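Side-chain contacts in ADP-dependent L-serine kinase SerK (Thermococcus kodakarensis KOD1, PDB 5X0J), which transfers a phosphate group from ADP to free L-serine, giving O-phospho-L-serine and AMP in the first step of cysteine biosynthesis from serine: residues Met26-Gln31 with His72-Leu77; Phe141-Val144 with Ser148-Ile151. The protein carries 1 engineered substitution. All coordinates share one frame; numbering follows the deposited sequence.

Interaction 1. Residues Met26-Gln31 with His72-Leu77; sequences MKPHQQ and HRWAGL. Engineered in segment 26-31: Gln30 (natural residue Glu). With AMP (adenosine monophosphate), chain B; SEP (phosphoserine), chain C.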
loop_
_atom_site.group_PDB
_atom_site.type_symbol
_atom_site.label_atom_id
_atom_site.label_comp_id
_atom_site.label_asym_id
_atom_site.label_seq_id
_atom_site.Cartn_x
_atom_site.Cartn_y
_atom_site.Cartn_z
ATOM N N MET A 26 17.414 1.159 4.581
ATOM C CA MET A 26 16.174 1.196 3.801
ATOM C C MET A 26 15.331 2.401 4.189
ATOM O O MET A 26 15.122 2.660 5.375
ATOM C CB MET A 26 15.380 -0.077 4.034
ATOM C CG MET A 26 16.155 -1.344 3.731
ATOM S SD MET A 26 15.095 -2.775 3.969
ATOM C CE MET A 26 16.243 -4.096 3.579
ATOM N N LYS A 27 14.795 3.077 3.183
ATOM C CA LYS A 27 14.088 4.330 3.370
ATOM C C LYS A 27 12.623 4.170 2.957
ATOM O O LYS A 27 12.348 3.933 1.781
ATOM C CB LYS A 27 14.775 5.400 2.530
ATOM C CG LYS A 27 14.344 6.811 2.847
ATOM C CD LYS A 27 15.284 7.804 2.190
ATOM C CE LYS A 27 14.987 9.227 2.620
ATOM N NZ LYS A 27 16.006 10.168 2.076
ATOM N N PRO A 28 11.678 4.300 3.916
ATOM C CA PRO A 28 10.258 4.187 3.548
ATOM C C PRO A 28 9.797 5.395 2.731
ATOM O O PRO A 28 10.344 6.487 2.864
ATOM C CB PRO A 28 9.558 4.154 4.899
ATOM C CG PRO A 28 10.424 5.000 5.754
ATOM C CD PRO A 28 11.826 4.710 5.329
ATOM N N HIS A 29 8.855 5.173 1.824
ATOM C CA HIS A 29 8.144 6.248 1.153
ATOM C C HIS A 29 6.655 6.365 1.445
ATOM O O HIS A 29 5.995 7.237 0.883
ATOM C CB HIS A 29 8.396 6.183 -0.359
ATOM C CG HIS A 29 7.698 5.060 -1.077
ATOM N ND1 HIS A 29 8.299 3.843 -1.324
ATOM C CD2 HIS A 29 6.470 4.988 -1.645
ATOM C CE1 HIS A 29 7.472 3.075 -2.013
ATOM N NE2 HIS A 29 6.353 3.742 -2.210
ATOM N N GLN A 30 6.125 5.535 2.333
ATOM C CA GLN A 30 4.700 5.624 2.679
ATOM C C GLN A 30 4.411 5.044 4.059
ATOM O O GLN A 30 5.245 4.355 4.654
ATOM C CB GLN A 30 3.786 5.060 1.562
ATOM C CG GLN A 30 4.084 3.664 1.066
ATOM C CD GLN A 30 3.419 3.318 -0.258
ATOM O OE1 GLN A 30 3.175 4.187 -1.113
ATOM N NE2 GLN A 30 3.164 2.030 -0.456
ATOM N N GLN A 31 3.238 5.390 4.577
ATOM C CA GLN A 31 2.755 4.958 5.887
ATOM C C GLN A 31 2.255 3.504 5.897
ATOM O O GLN A 31 2.160 2.849 4.852
ATOM C CB GLN A 31 1.623 5.881 6.335
ATOM C CG GLN A 31 2.056 7.320 6.594
ATOM C CD GLN A 31 0.897 8.259 6.811
ATOM O OE1 GLN A 31 -0.137 8.161 6.158
ATOM N NE2 GLN A 31 1.060 9.187 7.735
ATOM N N HIS A 72 5.822 -2.969 5.461
ATOM C CA HIS A 72 5.351 -3.684 6.647
ATOM C C HIS A 72 6.342 -4.743 7.082
ATOM O O HIS A 72 6.611 -4.888 8.282
ATOM C CB HIS A 72 3.947 -4.231 6.391
ATOM C CG HIS A 72 2.955 -3.150 6.097
ATOM N ND1 HIS A 72 2.840 -2.557 4.860
ATOM C CD2 HIS A 72 2.094 -2.493 6.906
ATOM C CE1 HIS A 72 1.915 -1.620 4.904
ATOM N NE2 HIS A 72 1.446 -1.570 6.133
ATOM N N ARG A 73 6.920 -5.446 6.115
ATOM C CA ARG A 73 8.030 -6.345 6.432
ATOM C C ARG A 73 9.163 -5.569 7.129
ATOM O O ARG A 73 9.704 -6.012 8.160
ATOM C CB ARG A 73 8.560 -7.045 5.189
ATOM C CG ARG A 73 7.751 -8.264 4.778
ATOM C CD ARG A 73 8.033 -8.687 3.354
ATOM N NE ARG A 73 7.418 -7.771 2.387
ATOM C CZ ARG A 73 7.654 -7.771 1.078
ATOM N NH1 ARG A 73 8.503 -8.647 0.530
ATOM N NH2 ARG A 73 7.018 -6.906 0.295
ATOM N N TRP A 74 9.514 -4.412 6.573
ATOM C CA TRP A 74 10.610 -3.599 7.137
ATOM C C TRP A 74 10.284 -3.143 8.559
ATOM O O TRP A 74 11.075 -3.349 9.485
ATOM C CB TRP A 74 10.894 -2.412 6.211
ATOM C CG TRP A 74 11.785 -1.338 6.767
ATOM C CD1 TRP A 74 13.155 -1.359 6.849
ATOM C CD2 TRP A 74 11.366 -0.071 7.283
ATOM N NE1 TRP A 74 13.608 -0.179 7.383
ATOM C CE2 TRP A 74 12.536 0.633 7.654
ATOM C CE3 TRP A 74 10.112 0.551 7.447
ATOM C CZ2 TRP A 74 12.487 1.924 8.219
ATOM C CZ3 TRP A 74 10.061 1.831 7.988
ATOM C CH2 TRP A 74 11.247 2.501 8.375
ATOM N N ALA A 75 9.105 -2.564 8.750
ATOM C CA ALA A 75 8.699 -2.096 10.076
ATOM C C ALA A 75 8.546 -3.250 11.065
ATOM O O ALA A 75 8.943 -3.141 12.227
ATOM C CB ALA A 75 7.395 -1.318 9.993
ATOM N N GLY A 76 7.959 -4.358 10.610
ATOM C CA GLY A 76 7.768 -5.520 11.467
ATOM C C GLY A 76 9.068 -6.181 11.892
ATOM O O GLY A 76 9.256 -6.500 13.071
ATOM N N LEU A 77 9.975 -6.371 10.942
ATOM C CA LEU A 77 11.311 -6.886 11.271
ATOM C C LEU A 77 12.064 -5.966 12.230
ATOM O O LEU A 77 12.708 -6.454 13.163
ATOM C CB LEU A 77 12.129 -7.128 10.005
ATOM C CG LEU A 77 11.682 -8.319 9.147
ATOM C CD1 LEU A 77 12.534 -8.328 7.892
ATOM C CD2 LEU A 77 11.785 -9.642 9.880
HETATM P P AMP B . 4.733 -5.177 2.791
HETATM O O1P AMP B . 5.875 -5.806 3.573
HETATM O O2P AMP B . 4.513 -3.720 3.147
HETATM O O3P AMP B . 4.852 -5.452 1.316
HETATM O "O5'" AMP B . 3.386 -5.900 3.289
HETATM C "C5'" AMP B . 3.388 -7.161 3.953
HETATM C "C4'" AMP B . 3.917 -8.241 3.026
HETATM O "O4'" AMP B . 4.369 -9.334 3.800
HETATM C "C3'" AMP B . 2.901 -8.889 2.060
HETATM O "O3'" AMP B . 3.440 -8.857 0.741
HETATM C "C2'" AMP B . 2.731 -10.346 2.490
HETATM O "O2'" AMP B . 2.498 -11.242 1.407
HETATM C "C1'" AMP B . 4.080 -10.528 3.128
HETATM N N9 AMP B . 4.240 -11.655 4.068
HETATM C C8 AMP B . 3.313 -12.251 4.842
HETATM N N7 AMP B . 3.866 -13.234 5.594
HETATM C C5 AMP B . 5.171 -13.254 5.296
HETATM C C6 AMP B . 6.336 -14.049 5.719
HETATM N N6 AMP B . 6.185 -15.028 6.638
HETATM N N1 AMP B . 7.529 -13.750 5.155
HETATM C C2 AMP B . 7.692 -12.769 4.236
HETATM N N3 AMP B . 6.669 -12.016 3.801
HETATM C C4 AMP B . 5.421 -12.215 4.290
HETATM N N SEP C . 4.886 -0.065 -2.259
HETATM C CA SEP C . 4.081 -1.325 -2.279
HETATM C CB SEP C . 2.774 -1.096 -1.518
HETATM O OG SEP C . 3.078 -0.696 -0.183
HETATM C C SEP C . 3.861 -1.784 -3.697
HETATM O O SEP C . 2.955 -2.601 -3.953
HETATM O OXT SEP C . 4.577 -1.359 -4.623
HETATM P P SEP C . 3.719 -1.742 0.878
HETATM O O1P SEP C . 3.223 -3.112 0.441
HETATM O O2P SEP C . 3.137 -1.262 2.169
HETATM O O3P SEP C . 5.210 -1.548 0.773
#
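Trp74 meets Met26 and Pro28 obliquely with its indole, a Met-aromatic contact beside a proline-tryptophan one, where helix 71-80 packs on edge strand 26-27 in the ParB-like N-terminal domain. CG of Trp74 stands anti to the backbone N (chi1 168°), which carries the indole across to the strand. There the Met26 side chain slides past it in the opposite direction, Met26 SD lying 3.8 Å from Trp74 CD1. At the six-membered end, Pro28 CG approaches Trp74 CH2 to 3.7 Å, the two side chains slanting across each other. The indole N-H turns outside the pair, to the carbonyl O of Leu23. With an alanine at Trp74, Met26 and Pro28 would probably lose their common partner, leaving a gap between helix and strand, and Leu23 O would lose this N-H.

The same two segments reach both bound products. Engineered Gln30, glutamate in the natural enzyme and the inferred active-site residue, makes a weak hydrogen bond from NE2 to phosphoserine OG at 2.7 Å. Near the helix start, Arg73 binds AMP O1P through its backbone N and NE, and AMP O3P through NH2, with the AMP phosphorus at the guanidinium edge. His72 grips AMP O2P twice, through its backbone N and through ND1 at 2.7 Å, the oxygen lying at the edge of the imidazole, in its plane.

Interaction 2. Residues Phe141-Val144 with Ser148-Ile151; sequences FALV and SFAI
Leu143 and Phe149 form a hydrogen-bonded pair of an antiparallel beta hairpin, strand 141-144 running against strand 148-151 at 160°. Their backbones are joined both ways: Leu143 N donates to Phe149 O at 2.8 Å, and Phe149 N returns a bond to Leu143 O at 2.9 Å. The first of these arrives in the carbonyl plane, whereas the second donor is tilted 20° from it. Two residues along, Ile151 N bonds to Phe141 O at 2.9 Å, but the reciprocal bond from Phe141 N to Ile151 O is weak at 3.4 Å, so the ladder slackens at this end.

Side chains of these two pairs leave the backbone on one face of the hairpin, though the Phe141 ring leads away from the partner strand and Phe141 touches Arg200. Leu143 and Phe149 lie side by side and point the same way, Leu143 CD2 reaching Phe149 CD1 at 4.1 Å, while Leu143 O sits at the edge of the phenyl ring. The extended branch of Ile151 (chi2 168°) carries its CD1 loosely near CB of Phe141, at 4.3 Å, and CB of Leu143. Helix 110-119 packs on this face, with Leu110 touching both Leu143 and Phe149, and Leu117 touching Ile151.

The other face carries the non-hydrogen-bonded pairs Ala142-Ala150 and Val144-Ser148, where Val144 CG1 meets Ser148 OG at 3.9 Å. Ala130 of helix 130-135 touches Ala142, Ser148 and Ala150, small residues that permit close approach, while Val144 packs on strand 196-199. Further out, strands 196-199 and 125-126 continue the sheet from the two outer edges of the hairpin. The chemistry is therefore divided: backbone bonds join the strands, larger apolar side chains meet helix 110-119, and the Ser148 hydroxyl has a polar partner in the carbonyl O of Asp127.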
loop_
_atom_site.group_PDB
_atom_site.type_symbol
_atom_site.label_atom_id
_atom_site.label_comp_id
_atom_site.label_asym_id
_atom_site.label_seq_id
_atom_site.Cartn_x
_atom_site.Cartn_y
_atom_site.Cartn_z
ATOM N N PHE A 141 -9.571 11.743 -2.816
ATOM C CA PHE A 141 -10.167 10.455 -3.134
ATOM C C PHE A 141 -11.596 10.664 -3.616
ATOM O O PHE A 141 -12.270 11.600 -3.170
ATOM C CB PHE A 141 -10.289 9.566 -1.884
ATOM C CG PHE A 141 -9.038 8.834 -1.460
ATOM C CD1 PHE A 141 -8.514 7.781 -2.215
ATOM C CD2 PHE A 141 -8.445 9.126 -0.238
ATOM C CE1 PHE A 141 -7.401 7.071 -1.771
ATOM C CE2 PHE A 141 -7.324 8.434 0.189
ATOM C CZ PHE A 141 -6.808 7.403 -0.566
ATOM N N ALA A 142 -12.058 9.776 -4.490
ATOM C CA ALA A 142 -13.488 9.575 -4.739
ATOM C C ALA A 142 -13.928 8.364 -3.938
ATOM O O ALA A 142 -13.298 7.313 -4.028
ATOM C CB ALA A 142 -13.766 9.360 -6.218
ATOM N N LEU A 143 -14.991 8.519 -3.160
ATOM C CA LEU A 143 -15.592 7.423 -2.402
ATOM C C LEU A 143 -16.798 6.950 -3.187
ATOM O O LEU A 143 -17.796 7.678 -3.277
ATOM C CB LEU A 143 -15.991 7.927 -1.014
ATOM C CG LEU A 143 -16.838 7.019 -0.132
ATOM C CD1 LEU A 143 -16.143 5.685 0.077
ATOM C CD2 LEU A 143 -17.094 7.705 1.196
ATOM N N VAL A 144 -16.695 5.774 -3.800
ATOM C CA VAL A 144 -17.676 5.335 -4.782
ATOM C C VAL A 144 -18.182 3.928 -4.523
ATOM O O VAL A 144 -17.433 3.026 -4.152
ATOM C CB VAL A 144 -17.145 5.485 -6.229
ATOM C CG1 VAL A 144 -16.840 6.941 -6.527
ATOM C CG2 VAL A 144 -15.929 4.613 -6.489
ATOM N N SER A 148 -21.789 8.251 -4.762
ATOM C CA SER A 148 -20.522 8.813 -5.220
ATOM C C SER A 148 -20.222 10.110 -4.487
ATOM O O SER A 148 -21.006 11.047 -4.537
ATOM C CB SER A 148 -20.599 9.086 -6.719
ATOM O OG SER A 148 -19.448 9.770 -7.176
ATOM N N PHE A 149 -19.076 10.170 -3.813
ATOM C CA PHE A 149 -18.665 11.365 -3.078
ATOM C C PHE A 149 -17.253 11.777 -3.438
ATOM O O PHE A 149 -16.374 10.918 -3.614
ATOM C CB PHE A 149 -18.684 11.137 -1.562
ATOM C CG PHE A 149 -19.982 10.608 -1.029
ATOM C CD1 PHE A 149 -20.225 9.241 -1.002
ATOM C CD2 PHE A 149 -20.958 11.474 -0.530
ATOM C CE1 PHE A 149 -21.413 8.736 -0.496
ATOM C CE2 PHE A 149 -22.157 10.971 -0.031
ATOM C CZ PHE A 149 -22.375 9.603 -0.011
ATOM N N ALA A 150 -17.025 13.083 -3.500
ATOM C CA ALA A 150 -15.695 13.649 -3.602
ATOM C C ALA A 150 -15.178 13.992 -2.215
ATOM O O ALA A 150 -15.914 14.557 -1.400
ATOM C CB ALA A 150 -15.730 14.897 -4.455
ATOM N N ILE A 151 -13.915 13.642 -1.957
ATOM C CA ILE A 151 -13.181 14.109 -0.778
ATOM C C ILE A 151 -12.102 15.062 -1.300
ATOM O O ILE A 151 -11.081 14.620 -1.807
ATOM C CB ILE A 151 -12.577 12.935 0.019
ATOM C CG1 ILE A 151 -13.713 12.027 0.505
ATOM C CG2 ILE A 151 -11.742 13.466 1.184
ATOM C CD1 ILE A 151 -13.277 10.682 1.048
#

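Interaction 1 comes wholly earlier in the chain, in the ParB-like N-terminal domain; interaction 2 follows in the SerK C-terminal domain. Their centres lie about 28 Å apart on opposite sides of the chain's centre; with nearest atoms about 9 Å apart, they do not touch. They share no sheet: strand 26-27 borders the mixed five-stranded sheet, whereas the hairpin belongs to the antiparallel one. Residues 26-31 and 72-77 reach both products directly; the hairpin is structural packing, its Phe141 side chain about 13 Å from phosphoserine. The pair thus illustrates a division within one kinase between contacts at the active site, here holding both products, and contacts that build the sheet framework.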